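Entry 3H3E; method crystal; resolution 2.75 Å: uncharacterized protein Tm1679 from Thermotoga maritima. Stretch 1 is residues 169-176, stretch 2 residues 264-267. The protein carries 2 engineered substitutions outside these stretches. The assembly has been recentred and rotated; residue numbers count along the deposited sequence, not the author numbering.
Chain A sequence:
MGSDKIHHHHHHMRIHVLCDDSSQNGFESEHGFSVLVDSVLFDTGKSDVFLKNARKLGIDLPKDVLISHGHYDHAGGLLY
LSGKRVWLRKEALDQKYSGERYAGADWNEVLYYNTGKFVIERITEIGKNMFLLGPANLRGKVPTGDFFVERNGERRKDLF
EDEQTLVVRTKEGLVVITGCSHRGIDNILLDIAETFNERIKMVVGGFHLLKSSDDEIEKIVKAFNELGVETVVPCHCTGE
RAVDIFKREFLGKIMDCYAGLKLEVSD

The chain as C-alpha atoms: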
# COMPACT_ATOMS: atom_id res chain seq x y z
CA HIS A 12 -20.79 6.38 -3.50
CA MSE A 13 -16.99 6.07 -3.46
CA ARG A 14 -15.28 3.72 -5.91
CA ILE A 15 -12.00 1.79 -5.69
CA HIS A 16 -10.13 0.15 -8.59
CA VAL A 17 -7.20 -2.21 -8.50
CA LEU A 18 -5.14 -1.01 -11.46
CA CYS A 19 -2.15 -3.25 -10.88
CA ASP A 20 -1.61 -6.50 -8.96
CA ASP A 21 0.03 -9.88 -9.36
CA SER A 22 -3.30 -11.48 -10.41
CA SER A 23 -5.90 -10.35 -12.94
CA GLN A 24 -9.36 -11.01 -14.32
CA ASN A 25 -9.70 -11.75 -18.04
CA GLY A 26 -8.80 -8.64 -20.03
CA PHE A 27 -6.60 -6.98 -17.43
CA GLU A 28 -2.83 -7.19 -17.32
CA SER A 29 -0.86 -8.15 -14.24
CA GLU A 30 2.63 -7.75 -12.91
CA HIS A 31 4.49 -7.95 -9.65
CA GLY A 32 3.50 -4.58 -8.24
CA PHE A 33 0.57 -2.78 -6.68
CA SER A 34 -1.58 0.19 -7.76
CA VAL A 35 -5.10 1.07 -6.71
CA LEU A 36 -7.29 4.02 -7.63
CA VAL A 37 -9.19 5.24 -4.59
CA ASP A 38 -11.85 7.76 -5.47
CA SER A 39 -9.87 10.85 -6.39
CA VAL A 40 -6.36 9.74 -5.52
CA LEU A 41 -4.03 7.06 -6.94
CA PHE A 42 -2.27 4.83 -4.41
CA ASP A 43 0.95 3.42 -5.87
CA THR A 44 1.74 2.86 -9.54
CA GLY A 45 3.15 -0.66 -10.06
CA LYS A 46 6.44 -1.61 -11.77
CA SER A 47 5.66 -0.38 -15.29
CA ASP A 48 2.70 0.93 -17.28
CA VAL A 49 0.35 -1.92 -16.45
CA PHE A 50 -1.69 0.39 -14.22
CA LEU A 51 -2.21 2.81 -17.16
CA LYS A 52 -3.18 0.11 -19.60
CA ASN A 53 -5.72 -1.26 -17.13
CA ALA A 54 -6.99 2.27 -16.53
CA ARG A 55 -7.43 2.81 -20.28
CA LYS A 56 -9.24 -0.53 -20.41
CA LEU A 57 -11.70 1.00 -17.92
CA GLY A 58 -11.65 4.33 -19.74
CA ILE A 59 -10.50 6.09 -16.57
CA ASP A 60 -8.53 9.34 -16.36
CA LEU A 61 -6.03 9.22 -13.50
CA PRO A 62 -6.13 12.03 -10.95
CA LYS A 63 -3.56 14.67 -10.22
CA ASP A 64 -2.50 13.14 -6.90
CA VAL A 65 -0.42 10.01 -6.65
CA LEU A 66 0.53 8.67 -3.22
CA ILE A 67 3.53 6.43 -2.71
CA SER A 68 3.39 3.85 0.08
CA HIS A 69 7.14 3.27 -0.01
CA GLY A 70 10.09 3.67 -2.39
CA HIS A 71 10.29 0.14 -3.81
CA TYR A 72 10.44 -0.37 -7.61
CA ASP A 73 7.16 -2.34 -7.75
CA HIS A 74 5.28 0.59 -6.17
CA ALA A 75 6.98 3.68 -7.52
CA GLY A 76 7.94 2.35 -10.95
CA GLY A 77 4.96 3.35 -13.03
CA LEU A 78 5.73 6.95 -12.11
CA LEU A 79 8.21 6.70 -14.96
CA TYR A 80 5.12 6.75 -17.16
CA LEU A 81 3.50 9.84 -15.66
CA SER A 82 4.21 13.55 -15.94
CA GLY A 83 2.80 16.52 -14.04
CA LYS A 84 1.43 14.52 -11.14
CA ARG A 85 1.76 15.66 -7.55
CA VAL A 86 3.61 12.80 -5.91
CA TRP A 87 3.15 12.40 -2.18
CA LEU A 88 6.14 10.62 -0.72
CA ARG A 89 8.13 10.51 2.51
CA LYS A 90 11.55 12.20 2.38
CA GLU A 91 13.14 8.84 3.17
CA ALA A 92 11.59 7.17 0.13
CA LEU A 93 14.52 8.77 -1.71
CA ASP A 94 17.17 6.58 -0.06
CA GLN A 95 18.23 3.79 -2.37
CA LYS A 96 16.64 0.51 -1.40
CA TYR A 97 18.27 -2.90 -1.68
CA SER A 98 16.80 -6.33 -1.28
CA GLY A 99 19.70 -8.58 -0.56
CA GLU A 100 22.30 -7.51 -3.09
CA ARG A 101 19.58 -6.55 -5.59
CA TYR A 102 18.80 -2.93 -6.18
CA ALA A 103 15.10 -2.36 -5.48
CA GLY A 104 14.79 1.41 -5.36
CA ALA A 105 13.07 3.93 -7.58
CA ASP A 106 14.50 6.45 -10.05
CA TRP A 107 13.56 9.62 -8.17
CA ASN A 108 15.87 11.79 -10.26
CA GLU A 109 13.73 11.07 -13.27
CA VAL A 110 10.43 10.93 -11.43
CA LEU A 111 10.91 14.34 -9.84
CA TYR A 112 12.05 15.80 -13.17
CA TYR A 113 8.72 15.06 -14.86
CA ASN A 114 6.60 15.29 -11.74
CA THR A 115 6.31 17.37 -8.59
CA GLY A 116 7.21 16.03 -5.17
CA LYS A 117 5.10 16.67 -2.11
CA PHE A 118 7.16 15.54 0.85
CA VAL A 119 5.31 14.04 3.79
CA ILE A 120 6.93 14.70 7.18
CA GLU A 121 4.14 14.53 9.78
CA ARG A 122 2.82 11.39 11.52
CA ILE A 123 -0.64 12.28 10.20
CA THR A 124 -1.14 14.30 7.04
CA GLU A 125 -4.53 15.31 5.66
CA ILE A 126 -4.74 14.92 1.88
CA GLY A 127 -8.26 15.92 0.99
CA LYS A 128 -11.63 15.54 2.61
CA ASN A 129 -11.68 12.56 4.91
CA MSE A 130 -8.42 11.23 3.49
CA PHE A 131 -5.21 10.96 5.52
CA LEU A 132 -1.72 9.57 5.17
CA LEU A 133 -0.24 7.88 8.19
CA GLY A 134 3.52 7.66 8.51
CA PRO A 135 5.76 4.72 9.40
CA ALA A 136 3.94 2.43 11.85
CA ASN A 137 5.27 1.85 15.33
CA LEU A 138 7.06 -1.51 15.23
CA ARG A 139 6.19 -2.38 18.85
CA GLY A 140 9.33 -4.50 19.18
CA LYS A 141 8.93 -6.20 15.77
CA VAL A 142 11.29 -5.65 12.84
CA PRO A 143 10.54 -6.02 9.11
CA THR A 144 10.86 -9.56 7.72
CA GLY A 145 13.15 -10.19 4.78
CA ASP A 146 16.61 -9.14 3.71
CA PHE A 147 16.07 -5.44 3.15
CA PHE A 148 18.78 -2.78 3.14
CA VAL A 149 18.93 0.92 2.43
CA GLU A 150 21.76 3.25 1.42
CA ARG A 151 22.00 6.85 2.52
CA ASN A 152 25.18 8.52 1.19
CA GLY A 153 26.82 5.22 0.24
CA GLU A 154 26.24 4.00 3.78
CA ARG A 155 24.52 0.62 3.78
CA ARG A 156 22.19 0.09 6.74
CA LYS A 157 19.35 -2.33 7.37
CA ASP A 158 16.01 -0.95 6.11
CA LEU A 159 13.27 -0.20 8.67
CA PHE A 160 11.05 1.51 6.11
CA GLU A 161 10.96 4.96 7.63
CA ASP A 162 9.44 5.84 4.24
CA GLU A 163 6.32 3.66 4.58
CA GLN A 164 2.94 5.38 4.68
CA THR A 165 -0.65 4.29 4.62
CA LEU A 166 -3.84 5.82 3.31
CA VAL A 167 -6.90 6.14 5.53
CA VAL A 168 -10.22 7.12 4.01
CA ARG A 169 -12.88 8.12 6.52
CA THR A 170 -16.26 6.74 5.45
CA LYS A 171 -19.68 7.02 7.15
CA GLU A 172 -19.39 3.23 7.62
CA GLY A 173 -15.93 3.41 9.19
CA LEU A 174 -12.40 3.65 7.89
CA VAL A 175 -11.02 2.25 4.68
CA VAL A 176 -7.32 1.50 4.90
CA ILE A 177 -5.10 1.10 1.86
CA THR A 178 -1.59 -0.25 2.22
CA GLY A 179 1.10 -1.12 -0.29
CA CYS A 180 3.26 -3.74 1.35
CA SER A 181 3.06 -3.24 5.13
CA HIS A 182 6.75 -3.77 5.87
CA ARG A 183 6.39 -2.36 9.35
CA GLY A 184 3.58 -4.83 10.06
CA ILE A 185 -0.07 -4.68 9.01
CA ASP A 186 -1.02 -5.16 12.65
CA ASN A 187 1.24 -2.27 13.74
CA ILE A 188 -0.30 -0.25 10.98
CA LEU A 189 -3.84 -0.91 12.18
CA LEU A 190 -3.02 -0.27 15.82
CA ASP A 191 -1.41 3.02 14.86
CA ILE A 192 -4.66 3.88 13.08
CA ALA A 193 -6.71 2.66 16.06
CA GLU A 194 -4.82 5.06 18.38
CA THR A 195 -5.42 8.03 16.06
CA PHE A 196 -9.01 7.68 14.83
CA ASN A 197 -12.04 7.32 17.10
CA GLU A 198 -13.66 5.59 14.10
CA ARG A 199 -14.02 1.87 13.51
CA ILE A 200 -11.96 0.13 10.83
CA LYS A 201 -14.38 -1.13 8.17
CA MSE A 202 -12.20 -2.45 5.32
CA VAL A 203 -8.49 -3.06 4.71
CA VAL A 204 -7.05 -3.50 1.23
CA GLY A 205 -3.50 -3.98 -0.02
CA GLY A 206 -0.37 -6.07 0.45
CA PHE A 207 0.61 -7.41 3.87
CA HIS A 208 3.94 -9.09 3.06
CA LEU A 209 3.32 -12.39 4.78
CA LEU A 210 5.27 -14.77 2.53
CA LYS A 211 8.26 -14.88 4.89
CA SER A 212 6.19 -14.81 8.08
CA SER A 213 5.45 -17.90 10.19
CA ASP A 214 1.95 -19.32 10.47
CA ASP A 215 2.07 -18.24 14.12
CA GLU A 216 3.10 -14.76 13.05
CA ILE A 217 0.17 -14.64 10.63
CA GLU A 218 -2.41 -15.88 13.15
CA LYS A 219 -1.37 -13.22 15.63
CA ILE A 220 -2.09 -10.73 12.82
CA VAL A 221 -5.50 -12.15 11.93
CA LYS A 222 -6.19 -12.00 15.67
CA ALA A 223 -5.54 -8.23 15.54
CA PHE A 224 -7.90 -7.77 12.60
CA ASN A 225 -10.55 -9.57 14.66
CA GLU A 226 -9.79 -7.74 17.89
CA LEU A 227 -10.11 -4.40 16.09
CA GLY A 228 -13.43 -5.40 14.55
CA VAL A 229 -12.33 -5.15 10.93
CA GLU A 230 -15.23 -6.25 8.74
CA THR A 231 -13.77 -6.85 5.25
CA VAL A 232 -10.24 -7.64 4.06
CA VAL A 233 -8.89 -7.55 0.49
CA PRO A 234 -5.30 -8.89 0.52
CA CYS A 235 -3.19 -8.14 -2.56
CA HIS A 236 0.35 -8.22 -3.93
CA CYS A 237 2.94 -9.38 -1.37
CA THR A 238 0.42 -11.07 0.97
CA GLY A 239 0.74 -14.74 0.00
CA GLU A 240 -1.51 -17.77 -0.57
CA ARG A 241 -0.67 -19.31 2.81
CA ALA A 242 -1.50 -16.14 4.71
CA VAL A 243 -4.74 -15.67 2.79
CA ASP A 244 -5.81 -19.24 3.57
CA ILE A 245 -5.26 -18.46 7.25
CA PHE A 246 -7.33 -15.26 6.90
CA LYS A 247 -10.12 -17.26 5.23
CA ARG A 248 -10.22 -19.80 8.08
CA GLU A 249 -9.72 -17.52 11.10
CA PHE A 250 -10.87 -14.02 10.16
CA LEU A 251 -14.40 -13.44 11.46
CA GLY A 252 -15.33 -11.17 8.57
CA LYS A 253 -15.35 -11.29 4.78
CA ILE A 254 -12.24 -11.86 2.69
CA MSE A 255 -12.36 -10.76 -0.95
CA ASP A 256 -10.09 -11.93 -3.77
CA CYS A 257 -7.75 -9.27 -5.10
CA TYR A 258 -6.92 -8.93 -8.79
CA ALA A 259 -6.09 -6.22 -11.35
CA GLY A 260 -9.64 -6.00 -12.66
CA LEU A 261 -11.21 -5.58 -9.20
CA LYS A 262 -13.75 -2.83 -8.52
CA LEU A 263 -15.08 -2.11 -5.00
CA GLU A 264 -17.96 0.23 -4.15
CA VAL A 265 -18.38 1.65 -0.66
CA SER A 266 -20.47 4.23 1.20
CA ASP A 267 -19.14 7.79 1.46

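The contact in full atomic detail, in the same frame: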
# COMPACT_ATOMS: atom_id res chain seq x y z
N ARG A 169 -11.84 8.10 5.51
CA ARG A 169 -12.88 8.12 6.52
C ARG A 169 -14.25 8.13 5.85
O ARG A 169 -14.60 9.06 5.12
CB ARG A 169 -12.68 9.33 7.44
CG ARG A 169 -13.65 9.45 8.58
CD ARG A 169 -13.54 10.85 9.16
NE ARG A 169 -12.65 10.92 10.32
CZ ARG A 169 -11.88 11.97 10.59
NH1 ARG A 169 -11.87 13.01 9.77
NH2 ARG A 169 -11.10 11.96 11.68
N THR A 170 -15.00 7.07 6.10
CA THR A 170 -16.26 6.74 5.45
C THR A 170 -17.36 6.77 6.53
O THR A 170 -17.05 6.62 7.72
CB THR A 170 -16.13 5.34 4.80
OG1 THR A 170 -15.74 5.50 3.44
CG2 THR A 170 -17.39 4.51 4.87
N LYS A 171 -18.61 6.99 6.14
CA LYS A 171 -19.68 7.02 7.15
C LYS A 171 -19.82 5.65 7.83
O LYS A 171 -20.31 5.55 8.96
CB LYS A 171 -21.00 7.51 6.55
CG LYS A 171 -21.69 6.50 5.66
CD LYS A 171 -23.00 7.04 5.10
CE LYS A 171 -22.76 7.93 3.90
NZ LYS A 171 -24.02 8.15 3.11
N GLU A 172 -19.34 4.62 7.15
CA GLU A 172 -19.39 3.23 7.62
C GLU A 172 -18.17 2.82 8.44
O GLU A 172 -18.10 1.70 8.96
CB GLU A 172 -19.50 2.30 6.41
CG GLU A 172 -20.66 2.60 5.48
CD GLU A 172 -21.93 1.89 5.90
OE1 GLU A 172 -21.82 0.84 6.57
OE2 GLU A 172 -23.03 2.39 5.58
N GLY A 173 -17.19 3.71 8.53
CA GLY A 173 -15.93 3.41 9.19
C GLY A 173 -14.77 3.78 8.30
O GLY A 173 -14.92 4.52 7.35
N LEU A 174 -13.59 3.27 8.62
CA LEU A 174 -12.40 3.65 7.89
C LEU A 174 -12.07 2.65 6.80
O LEU A 174 -12.24 1.45 6.99
CB LEU A 174 -11.21 3.76 8.86
CG LEU A 174 -11.29 4.75 10.01
CD1 LEU A 174 -10.06 4.57 10.92
CD2 LEU A 174 -11.38 6.18 9.51
N VAL A 175 -11.61 3.14 5.67
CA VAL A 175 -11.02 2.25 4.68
C VAL A 175 -9.52 2.49 4.64
O VAL A 175 -9.06 3.62 4.53
CB VAL A 175 -11.64 2.41 3.31
CG1 VAL A 175 -11.10 1.34 2.38
CG2 VAL A 175 -13.18 2.30 3.41
N VAL A 176 -8.76 1.41 4.76
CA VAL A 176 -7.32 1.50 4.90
C VAL A 176 -6.67 0.86 3.69
O VAL A 176 -6.99 -0.27 3.34
CB VAL A 176 -6.83 0.78 6.17
CG1 VAL A 176 -5.31 0.81 6.25
CG2 VAL A 176 -7.44 1.38 7.39
N GLU A 264 -17.12 -0.94 -4.38
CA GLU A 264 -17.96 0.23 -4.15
C GLU A 264 -18.31 0.30 -2.68
O GLU A 264 -18.61 -0.72 -2.06
CB GLU A 264 -19.22 0.17 -5.01
CG GLU A 264 -19.84 1.53 -5.29
CD GLU A 264 -20.18 1.73 -6.76
OE1 GLU A 264 -19.85 0.83 -7.57
OE2 GLU A 264 -20.75 2.79 -7.11
N VAL A 265 -18.24 1.50 -2.10
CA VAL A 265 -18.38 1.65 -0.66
C VAL A 265 -19.02 2.99 -0.32
O VAL A 265 -18.84 3.96 -1.05
CB VAL A 265 -17.02 1.56 0.02
CG1 VAL A 265 -17.17 1.74 1.53
CG2 VAL A 265 -16.38 0.23 -0.31
N SER A 266 -19.75 3.03 0.79
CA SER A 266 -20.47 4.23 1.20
C SER A 266 -19.52 5.37 1.53
O SER A 266 -18.40 5.14 1.99
CB SER A 266 -21.38 3.94 2.40
OG SER A 266 -22.42 3.06 2.05
N ASP A 267 -19.97 6.60 1.31
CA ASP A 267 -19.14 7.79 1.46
C ASP A 267 -18.46 7.83 2.82
O ASP A 267 -18.99 8.39 3.77
CB ASP A 267 -19.97 9.06 1.26
CG ASP A 267 -20.56 9.16 -0.14
OD1 ASP A 267 -20.42 8.19 -0.91
OD2 ASP A 267 -21.15 10.21 -0.46

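The contact joins a tight hairpin, residues 169-176, to the C-terminal end of the chain, residues 264-267. It is small, burying about 290 Å² over both sides. Asp-267, Ser-266 and Lys-171 cover the most surface.

Asp-267 is the last residue of the sequence and gives the largest share. Its closest contact is made by the backbone. The carbonyl O of Asp-267 accepts a hydrogen bond from the backbone N of Lys-171, at 2.8 Å with an N-H...O angle of 146°. The carboxylate takes no part in this bond; its OD1 is hydrogen-bonded elsewhere in the structure. The residue is poorly ordered, so its finer details deserve caution.

Ser-266 points its CA-to-CB bond toward the hairpin. The CB of Ser-266 lies 3.4 Å from CG of Glu-172 and 4.2 Å from CG of Lys-171. The serine CB packs against the aliphatic parts of these two longer side chains. The carbonyl O of Ser-266 accepts a hydrogen bond from OG1 of Thr-170, at 3.1 Å. Thr-170 thus suits its place twice over: the hydroxyl meets a backbone carbonyl, while CG2 of Thr-170 lies 4.3 Å from CG1 of Val-265.

The CA-to-CB bond of Lys-171 points sideways to the tail. Besides the backbone hydrogen bond, its aliphatic chain packs on the tail, with CE of Lys-171 4.0 Å from CB of Asp-267. No salt bridge forms between these two side chains.

Deeper in, the CA-to-CB bonds of Val-175 and Val-265 each point toward the other stretch. CG2 of Val-175 and CG1 of Val-265 are 4.4 Å apart, an apolar contact between buried side chains.

The hairpin is held by its own backbone. A type I turn runs from Thr-170 to Gly-173, with N of Thr-170 hydrogen-bonded to O of Gly-173 at 2.8 Å and N of Gly-173 to O of Thr-170 at 3.0 Å. Gly-173 has phi/psi of 130/-163, where a CB would jam against the carbonyl O of Glu-172.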